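PDB 1WU4: xylanase Y from Bacillus halodurans, which hydrolyses xylooligosaccharides of three or more units, releasing xylose from the reducing end with inversion of anomeric configuration. Local coordinates for residues 138-142 against 206-211; 257-261 against 305-309. The protein carries 1 engineered substitution. All coordinates share one frame; numbering follows the deposited sequence.

Contact 1. Residues 138-142 against 206-211; sequences FFASH and LFSLWA
Aromatic packing between two helices joins Phe138, Phe139 and His142, near the C-terminal end of helix 127-144, to Leu206, Phe207 and Trp210, the last turn of helix 201-210, within the (α/α)6 barrel of this family 8 glycoside hydrolase. The axes of the short helical segments 138-142 and 206-210 come no closer than 12.7 Å, so large side chains span the gap and no hydrogen bond crosses it. At the centre His142 meets the indole in a T-shaped pair, with the planes at 84°. Its CE1 stands over the middle of the six-membered ring, 3.5 Å from Trp210 CE2. The imidazole is held by a hydrogen bond between His142 ND1 and the carbonyl oxygen of Trp379. On the opposite face of the indole lies the carbonyl oxygen of Leu206, one turn back in Trp210's own helix. With CG of Trp210 beside its backbone N (chi1 -50°), the indole reaches back between the helices. CB of Trp210 sits over one face of the Phe138 ring, 3.8 Å from its centroid, in a CH-pi contact. Phe139 approaches the indole rim, CE1 lying 3.8 Å from Trp210 CZ3. Deeper in, Phe138 CE2 touches Phe207 CD1 at 3.9 Å, and both phenylalanines also rest on Leu162 of helix 154-167. Were the indole replaced by an alanine, His142 CE1 would probably lose the ring face it points into, and a gap would be likely to open beside Phe139. Cohesion across this interface therefore depends on the fit of aromatic faces and edges, with the polar end of His142 directed to the C-terminal tail.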
ATOM      1  N   PHE A 138      10.332  -2.214 -10.230  1.00  9.78           N
ATOM      2  CA  PHE A 138      10.574  -3.523 -10.835  1.00 10.52           C
ATOM      3  C   PHE A 138       9.515  -3.754 -11.913  1.00  8.99           C
ATOM      4  O   PHE A 138       9.823  -4.228 -13.004  1.00 10.35           O
ATOM      5  CB  PHE A 138      10.486  -4.660  -9.805  1.00  9.86           C
ATOM      6  CG  PHE A 138      11.735  -4.855  -8.984  1.00  9.38           C
ATOM      7  CD1 PHE A 138      12.975  -5.039  -9.597  1.00 10.03           C
ATOM      8  CD2 PHE A 138      11.666  -4.892  -7.596  1.00  9.98           C
ATOM      9  CE1 PHE A 138      14.122  -5.258  -8.834  1.00  9.94           C
ATOM     10  CE2 PHE A 138      12.808  -5.111  -6.826  1.00  9.73           C
ATOM     11  CZ  PHE A 138      14.038  -5.294  -7.447  1.00 10.65           C
ATOM     12  N   PHE A 139       8.262  -3.427 -11.604  1.00  8.90           N
ATOM     13  CA  PHE A 139       7.188  -3.605 -12.577  1.00  8.62           C
ATOM     14  C   PHE A 139       7.425  -2.737 -13.815  1.00  8.30           C
ATOM     15  O   PHE A 139       7.195  -3.180 -14.941  1.00 10.58           O
ATOM     16  CB  PHE A 139       5.824  -3.264 -11.963  1.00  9.50           C
ATOM     17  CG  PHE A 139       5.308  -4.292 -10.980  1.00  9.21           C
ATOM     18  CD1 PHE A 139       5.904  -5.544 -10.854  1.00 11.31           C
ATOM     19  CD2 PHE A 139       4.190  -4.006 -10.203  1.00  8.24           C
ATOM     20  CE1 PHE A 139       5.386  -6.496  -9.966  1.00  9.23           C
ATOM     21  CE2 PHE A 139       3.666  -4.948  -9.317  1.00  9.48           C
ATOM     22  CZ  PHE A 139       4.264  -6.195  -9.199  1.00 10.49           C
ATOM     23  N   ALA A 140       7.888  -1.506 -13.606  1.00  9.79           N
ATOM     24  CA  ALA A 140       8.162  -0.601 -14.719  1.00 11.02           C
ATOM     25  C   ALA A 140       9.245  -1.202 -15.613  1.00 11.17           C
ATOM     26  O   ALA A 140       9.137  -1.194 -16.839  1.00 11.62           O
ATOM     27  CB  ALA A 140       8.612   0.755 -14.189  1.00 10.35           C
ATOM     28  N   SER A 141      10.300  -1.718 -14.994  1.00 11.53           N
ATOM     29  CA  SER A 141      11.388  -2.331 -15.743  1.00 11.08           C
ATOM     30  C   SER A 141      10.869  -3.488 -16.588  1.00 12.11           C
ATOM     31  O   SER A 141      11.230  -3.635 -17.756  1.00 12.91           O
ATOM     32  CB  SER A 141      12.461  -2.848 -14.784  1.00 11.46           C
ATOM     33  OG  SER A 141      13.495  -3.520 -15.488  1.00 12.81           O
ATOM     34  N   HIS A 142      10.013  -4.308 -15.990  1.00 12.33           N
ATOM     35  CA  HIS A 142       9.470  -5.471 -16.675  1.00 12.51           C
ATOM     36  C   HIS A 142       8.496  -5.145 -17.804  1.00 12.99           C
ATOM     37  O   HIS A 142       8.477  -5.831 -18.827  1.00 15.19           O
ATOM     38  CB  HIS A 142       8.824  -6.400 -15.646  1.00 11.01           C
ATOM     39  CG  HIS A 142       9.772  -6.842 -14.575  1.00 11.62           C
ATOM     40  ND1 HIS A 142       9.355  -7.446 -13.407  1.00 10.90           N
ATOM     41  CD2 HIS A 142      11.120  -6.750 -14.490  1.00 11.09           C
ATOM     42  CE1 HIS A 142      10.405  -7.701 -12.647  1.00 11.02           C
ATOM     43  NE2 HIS A 142      11.489  -7.289 -13.281  1.00 12.29           N
ATOM     44  N   LEU A 206       8.344 -11.191  -4.063  1.00  9.44           N
ATOM     45  CA  LEU A 206       8.870 -10.768  -5.350  1.00  9.13           C
ATOM     46  C   LEU A 206      10.282 -10.208  -5.191  1.00  8.65           C
ATOM     47  O   LEU A 206      11.136 -10.422  -6.051  1.00  8.91           O
ATOM     48  CB  LEU A 206       7.926  -9.750  -5.993  1.00  9.50           C
ATOM     49  CG  LEU A 206       6.546 -10.347  -6.308  1.00  9.57           C
ATOM     50  CD1 LEU A 206       5.600  -9.257  -6.782  1.00 10.78           C
ATOM     51  CD2 LEU A 206       6.682 -11.442  -7.361  1.00 10.24           C
ATOM     52  N   PHE A 207      10.543  -9.511  -4.088  1.00  8.72           N
ATOM     53  CA  PHE A 207      11.885  -8.991  -3.861  1.00  8.23           C
ATOM     54  C   PHE A 207      12.857 -10.168  -3.740  1.00  8.26           C
ATOM     55  O   PHE A 207      14.021 -10.062  -4.122  1.00 10.22           O
ATOM     56  CB  PHE A 207      11.955  -8.157  -2.575  1.00  9.22           C
ATOM     57  CG  PHE A 207      11.146  -6.883  -2.608  1.00  8.62           C
ATOM     58  CD1 PHE A 207      10.639  -6.366  -3.803  1.00  9.15           C
ATOM     59  CD2 PHE A 207      10.913  -6.185  -1.429  1.00  8.33           C
ATOM     60  CE1 PHE A 207       9.910  -5.168  -3.811  1.00  8.84           C
ATOM     61  CE2 PHE A 207      10.191  -4.992  -1.427  1.00  9.97           C
ATOM     62  CZ  PHE A 207       9.687  -4.484  -2.622  1.00  8.84           C
ATOM     63  N   SER A 208      12.377 -11.297  -3.220  1.00  9.39           N
ATOM     64  CA  SER A 208      13.239 -12.467  -3.061  1.00 10.33           C
ATOM     65  C   SER A 208      13.641 -13.053  -4.411  1.00 10.29           C
ATOM     66  O   SER A 208      14.532 -13.902  -4.486  1.00 11.32           O
ATOM     67  CB  SER A 208      12.554 -13.546  -2.204  1.00 10.27           C
ATOM     68  OG  SER A 208      11.644 -14.339  -2.952  1.00 11.50           O
ATOM     69  N   LEU A 209      12.991 -12.593  -5.476  1.00 10.17           N
ATOM     70  CA  LEU A 209      13.296 -13.068  -6.820  1.00 10.24           C
ATOM     71  C   LEU A 209      14.063 -12.029  -7.629  1.00 10.24           C
ATOM     72  O   LEU A 209      14.872 -12.383  -8.490  1.00 11.87           O
ATOM     73  CB  LEU A 209      12.005 -13.398  -7.578  1.00 12.71           C
ATOM     74  CG  LEU A 209      11.048 -14.425  -6.975  1.00 11.40           C
ATOM     75  CD1 LEU A 209       9.800 -14.525  -7.839  1.00 14.23           C
ATOM     76  CD2 LEU A 209      11.743 -15.775  -6.872  1.00 16.99           C
ATOM     77  N   TRP A 210      13.828 -10.753  -7.338  1.00 11.50           N
ATOM     78  CA  TRP A 210      14.436  -9.677  -8.114  1.00 10.90           C
ATOM     79  C   TRP A 210      15.449  -8.748  -7.453  1.00 11.85           C
ATOM     80  O   TRP A 210      16.126  -7.990  -8.148  1.00 11.92           O
ATOM     81  CB  TRP A 210      13.323  -8.830  -8.741  1.00 11.54           C
ATOM     82  CG  TRP A 210      12.293  -9.648  -9.475  1.00 11.33           C
ATOM     83  CD1 TRP A 210      12.507 -10.807 -10.167  1.00 10.21           C
ATOM     84  CD2 TRP A 210      10.901  -9.341  -9.630  1.00 10.83           C
ATOM     85  NE1 TRP A 210      11.337 -11.239 -10.744  1.00 12.04           N
ATOM     86  CE2 TRP A 210      10.336 -10.358 -10.432  1.00 12.75           C
ATOM     87  CE3 TRP A 210      10.077  -8.304  -9.173  1.00 10.83           C
ATOM     88  CZ2 TRP A 210       8.983 -10.369 -10.787  1.00 10.66           C
ATOM     89  CZ3 TRP A 210       8.730  -8.315  -9.527  1.00 11.29           C
ATOM     90  CH2 TRP A 210       8.199  -9.342 -10.328  1.00 12.25           C
ATOM     91  N   ALA A 211      15.555  -8.774  -6.132  1.00 10.24           N
ATOM     92  CA  ALA A 211      16.518  -7.904  -5.462  1.00 11.08           C
ATOM     93  C   ALA A 211      17.932  -8.434  -5.686  1.00 11.10           C
ATOM     94  O   ALA A 211      18.116  -9.468  -6.332  1.00 11.08           O
ATOM     95  CB  ALA A 211      16.216  -7.838  -3.969  1.00 12.70           C
TER

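Contact 2. Residues 257-261 against 305-309; sequences YGHFF and RYKID
Arg305 lies flat on the ring of Phe261, and this stack forms the tight end of the contact between the loop 257-261 and the segment 305-309. The guanidinium and phenyl planes are 23° apart, and CZ of Arg305 sits 3.6 Å from the Phe261 ring centroid, close to the ring normal, in a cation-pi interaction. NH2 hangs over the rim, 3.3 Å from Phe261 CE1. An extended start to the arginine chain (CG opposite the backbone N, chi1 173°) lets the aliphatic part pack too, with Arg305 CG 3.6 Å from Phe261 CD2, and a bend at chi3 goes with the guanidinium turned onto the ring. A salt bridge from NE to Glu315 helps to fix the guanidinium, which is likely to keep its positive charge over the ring.

Next to the stack the two backbones form a single antiparallel bridge, Phe260 and Tyr306 being a hydrogen-bonded pair. Phe260 N donates to Tyr306 O at 2.8 Å, whereas the return bond from Tyr306 N to Phe260 O is long, 3.4 Å, and weak. The bridge fastens the loop leading into helix 265-278 to strand 304-306. This places the Phe261 side chain about 7 Å from that of Asp263, the probable proton acceptor.

Beyond the bridge the packing slackens. His259 and Lys307 run side by side in the same direction, their closest side-chain atoms, His259 ND1 and Lys307 CG, being 4.1 Å apart. Here a water replaces direct pairing: it donates to Gly258 O at 2.7 Å, accepts from Ile308 N and hydrogen-bonds to His259 ND1, spanning both backbones where they diverge.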
ATOM      1  N   TYR A 257      -1.406   6.005  18.430  1.00 10.33           N
ATOM      2  CA  TYR A 257      -1.495   5.133  17.259  1.00 10.09           C
ATOM      3  C   TYR A 257      -1.751   3.662  17.581  1.00 10.40           C
ATOM      4  O   TYR A 257      -1.554   2.794  16.730  1.00  9.99           O
ATOM      5  CB  TYR A 257      -0.209   5.253  16.435  1.00  9.24           C
ATOM      6  CG  TYR A 257      -0.040   6.596  15.766  1.00 10.67           C
ATOM      7  CD1 TYR A 257      -0.590   6.842  14.509  1.00 11.39           C
ATOM      8  CD2 TYR A 257       0.654   7.627  16.398  1.00 11.62           C
ATOM      9  CE1 TYR A 257      -0.449   8.086  13.894  1.00 13.34           C
ATOM     10  CE2 TYR A 257       0.801   8.876  15.792  1.00 12.65           C
ATOM     11  CZ  TYR A 257       0.247   9.096  14.541  1.00 15.50           C
ATOM     12  OH  TYR A 257       0.395  10.326  13.938  1.00 18.56           O
ATOM     13  N   GLY A 258      -2.209   3.375  18.794  1.00  9.07           N
ATOM     14  CA  GLY A 258      -2.448   1.992  19.165  1.00  8.29           C
ATOM     15  C   GLY A 258      -3.843   1.450  18.921  1.00 10.16           C
ATOM     16  O   GLY A 258      -4.195   0.409  19.472  1.00 10.34           O
ATOM     17  N   HIS A 259      -4.631   2.116  18.083  1.00  9.18           N
ATOM     18  CA  HIS A 259      -5.995   1.672  17.824  1.00  8.73           C
ATOM     19  C   HIS A 259      -6.263   1.408  16.347  1.00  9.82           C
ATOM     20  O   HIS A 259      -5.365   1.538  15.510  1.00  8.91           O
ATOM     21  CB  HIS A 259      -6.967   2.721  18.369  1.00 11.17           C
ATOM     22  CG  HIS A 259      -6.644   3.158  19.764  1.00 10.61           C
ATOM     23  ND1 HIS A 259      -6.676   2.293  20.836  1.00 10.71           N
ATOM     24  CD2 HIS A 259      -6.220   4.346  20.251  1.00 10.42           C
ATOM     25  CE1 HIS A 259      -6.282   2.931  21.926  1.00  9.07           C
ATOM     26  NE2 HIS A 259      -5.999   4.179  21.597  1.00  9.60           N
ATOM     27  N   PHE A 260      -7.493   1.008  16.036  1.00  8.78           N
ATOM     28  CA  PHE A 260      -7.872   0.738  14.655  1.00  9.17           C
ATOM     29  C   PHE A 260      -8.293   2.054  14.026  1.00  8.64           C
ATOM     30  O   PHE A 260      -9.372   2.580  14.314  1.00 10.04           O
ATOM     31  CB  PHE A 260      -9.034  -0.257  14.585  1.00  8.44           C
ATOM     32  CG  PHE A 260      -9.363  -0.697  13.185  1.00  8.57           C
ATOM     33  CD1 PHE A 260      -8.512  -1.559  12.497  1.00  8.67           C
ATOM     34  CD2 PHE A 260     -10.509  -0.238  12.546  1.00  9.08           C
ATOM     35  CE1 PHE A 260      -8.796  -1.956  11.195  1.00  8.45           C
ATOM     36  CE2 PHE A 260     -10.802  -0.629  11.241  1.00  9.36           C
ATOM     37  CZ  PHE A 260      -9.943  -1.492  10.565  1.00  8.05           C
ATOM     38  N   PHE A 261      -7.424   2.593  13.180  1.00  9.14           N
ATOM     39  CA  PHE A 261      -7.702   3.855  12.520  1.00  8.86           C
ATOM     40  C   PHE A 261      -7.085   3.874  11.121  1.00  8.69           C
ATOM     41  O   PHE A 261      -6.739   2.831  10.569  1.00 10.18           O
ATOM     42  CB  PHE A 261      -7.186   5.023  13.373  1.00 12.10           C
ATOM     43  CG  PHE A 261      -8.002   6.286  13.236  1.00  9.94           C
ATOM     44  CD1 PHE A 261      -7.384   7.500  12.963  1.00 11.46           C
ATOM     45  CD2 PHE A 261      -9.389   6.263  13.397  1.00 10.82           C
ATOM     46  CE1 PHE A 261      -8.130   8.673  12.851  1.00 14.38           C
ATOM     47  CE2 PHE A 261     -10.142   7.434  13.287  1.00 12.14           C
ATOM     48  CZ  PHE A 261      -9.509   8.640  13.013  1.00 11.36           C
ATOM     49  N   ARG A 305     -13.282   5.316  15.500  1.00 13.06           N
ATOM     50  CA  ARG A 305     -11.937   4.858  15.779  1.00 10.68           C
ATOM     51  C   ARG A 305     -12.326   3.803  16.818  1.00  9.91           C
ATOM     52  O   ARG A 305     -13.216   4.050  17.641  1.00 10.91           O
ATOM     53  CB  ARG A 305     -11.096   5.945  16.458  1.00 10.71           C
ATOM     54  CG  ARG A 305      -9.717   5.457  16.918  1.00 10.98           C
ATOM     55  CD  ARG A 305      -9.045   6.433  17.877  1.00  9.36           C
ATOM     56  NE  ARG A 305      -8.712   7.713  17.257  1.00  9.59           N
ATOM     57  CZ  ARG A 305      -7.610   7.951  16.553  1.00 10.67           C
ATOM     58  NH1 ARG A 305      -6.709   6.995  16.364  1.00 13.09           N
ATOM     59  NH2 ARG A 305      -7.398   9.159  16.049  1.00 11.20           N
ATOM     60  N   TYR A 306     -11.705   2.633  16.776  1.00 11.20           N
ATOM     61  CA  TYR A 306     -12.025   1.580  17.740  1.00  9.99           C
ATOM     62  C   TYR A 306     -10.755   1.051  18.375  1.00 10.42           C
ATOM     63  O   TYR A 306      -9.700   1.034  17.736  1.00  9.96           O
ATOM     64  CB  TYR A 306     -12.698   0.383  17.057  1.00  9.51           C
ATOM     65  CG  TYR A 306     -13.934   0.692  16.253  1.00 10.36           C
ATOM     66  CD1 TYR A 306     -15.190   0.749  16.857  1.00 11.60           C
ATOM     67  CD2 TYR A 306     -13.847   0.935  14.885  1.00 11.48           C
ATOM     68  CE1 TYR A 306     -16.331   1.042  16.114  1.00 12.20           C
ATOM     69  CE2 TYR A 306     -14.975   1.231  14.136  1.00 11.98           C
ATOM     70  CZ  TYR A 306     -16.211   1.284  14.753  1.00 11.10           C
ATOM     71  OH  TYR A 306     -17.318   1.599  14.000  1.00 13.80           O
ATOM     72  N   LYS A 307     -10.847   0.627  19.632  1.00 11.16           N
ATOM     73  CA  LYS A 307      -9.697  -0.007  20.260  1.00 10.16           C
ATOM     74  C   LYS A 307      -9.708  -1.317  19.472  1.00 10.85           C
ATOM     75  O   LYS A 307     -10.748  -1.693  18.921  1.00 11.36           O
ATOM     76  CB  LYS A 307      -9.953  -0.257  21.748  1.00 13.74           C
ATOM     77  CG  LYS A 307     -10.182   1.023  22.536  1.00 15.08           C
ATOM     78  CD  LYS A 307     -10.306   0.777  24.034  1.00 22.89           C
ATOM     79  CE  LYS A 307      -8.955   0.542  24.677  1.00 26.62           C
ATOM     80  NZ  LYS A 307      -9.071   0.466  26.162  1.00 27.22           N
ATOM     81  N   ILE A 308      -8.590  -2.023  19.396  1.00 11.14           N
ATOM     82  CA  ILE A 308      -8.610  -3.237  18.594  1.00 11.26           C
ATOM     83  C   ILE A 308      -9.561  -4.311  19.102  1.00 10.82           C
ATOM     84  O   ILE A 308      -9.928  -5.210  18.353  1.00 11.06           O
ATOM     85  CB  ILE A 308      -7.191  -3.833  18.391  1.00  9.91           C
ATOM     86  CG1 ILE A 308      -6.567  -4.236  19.726  1.00 11.11           C
ATOM     87  CG2 ILE A 308      -6.314  -2.811  17.665  1.00 11.25           C
ATOM     88  CD1 ILE A 308      -5.273  -5.017  19.562  1.00 12.70           C
ATOM     89  N   ASP A 309      -9.987  -4.215  20.358  1.00 11.00           N
ATOM     90  CA  ASP A 309     -10.918  -5.209  20.881  1.00 11.79           C
ATOM     91  C   ASP A 309     -12.361  -4.870  20.498  1.00 13.50           C
ATOM     92  O   ASP A 309     -13.295  -5.580  20.869  1.00 15.17           O
ATOM     93  CB  ASP A 309     -10.775  -5.349  22.404  1.00 12.59           C
ATOM     94  CG  ASP A 309     -11.311  -4.154  23.169  1.00 16.22           C
ATOM     95  OD1 ASP A 309     -11.692  -3.145  22.546  1.00 12.74           O
ATOM     96  OD2 ASP A 309     -11.344  -4.229  24.416  1.00 20.12           O
TER
HETATM   97  O   HOH W   1      -6.476  -0.524  20.628  1.00 10.99           O

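From the N terminus, the chain first passes through helix 127-144, and contact 1 closes when helix 201-210 packs against it, after an intervening 63 residues that include helix 154-167. Contact 2 opens only later, in the loop before helix 265-278, and closes at strand 304-306 after 43 mostly helical residues. The two are therefore in series, neither nested nor crossed, and both belong to the family 8 glycoside hydrolase fold. The centres of contact 1 and contact 2 are about 34 Å apart, on opposite sides of the chain's centre. Contact 1 joins two helices of the barrel away from the putative catalytic residues Glu70 and Asp263, whereas contact 2 ties together non-helical segments close to Asp263, the probable proton acceptor.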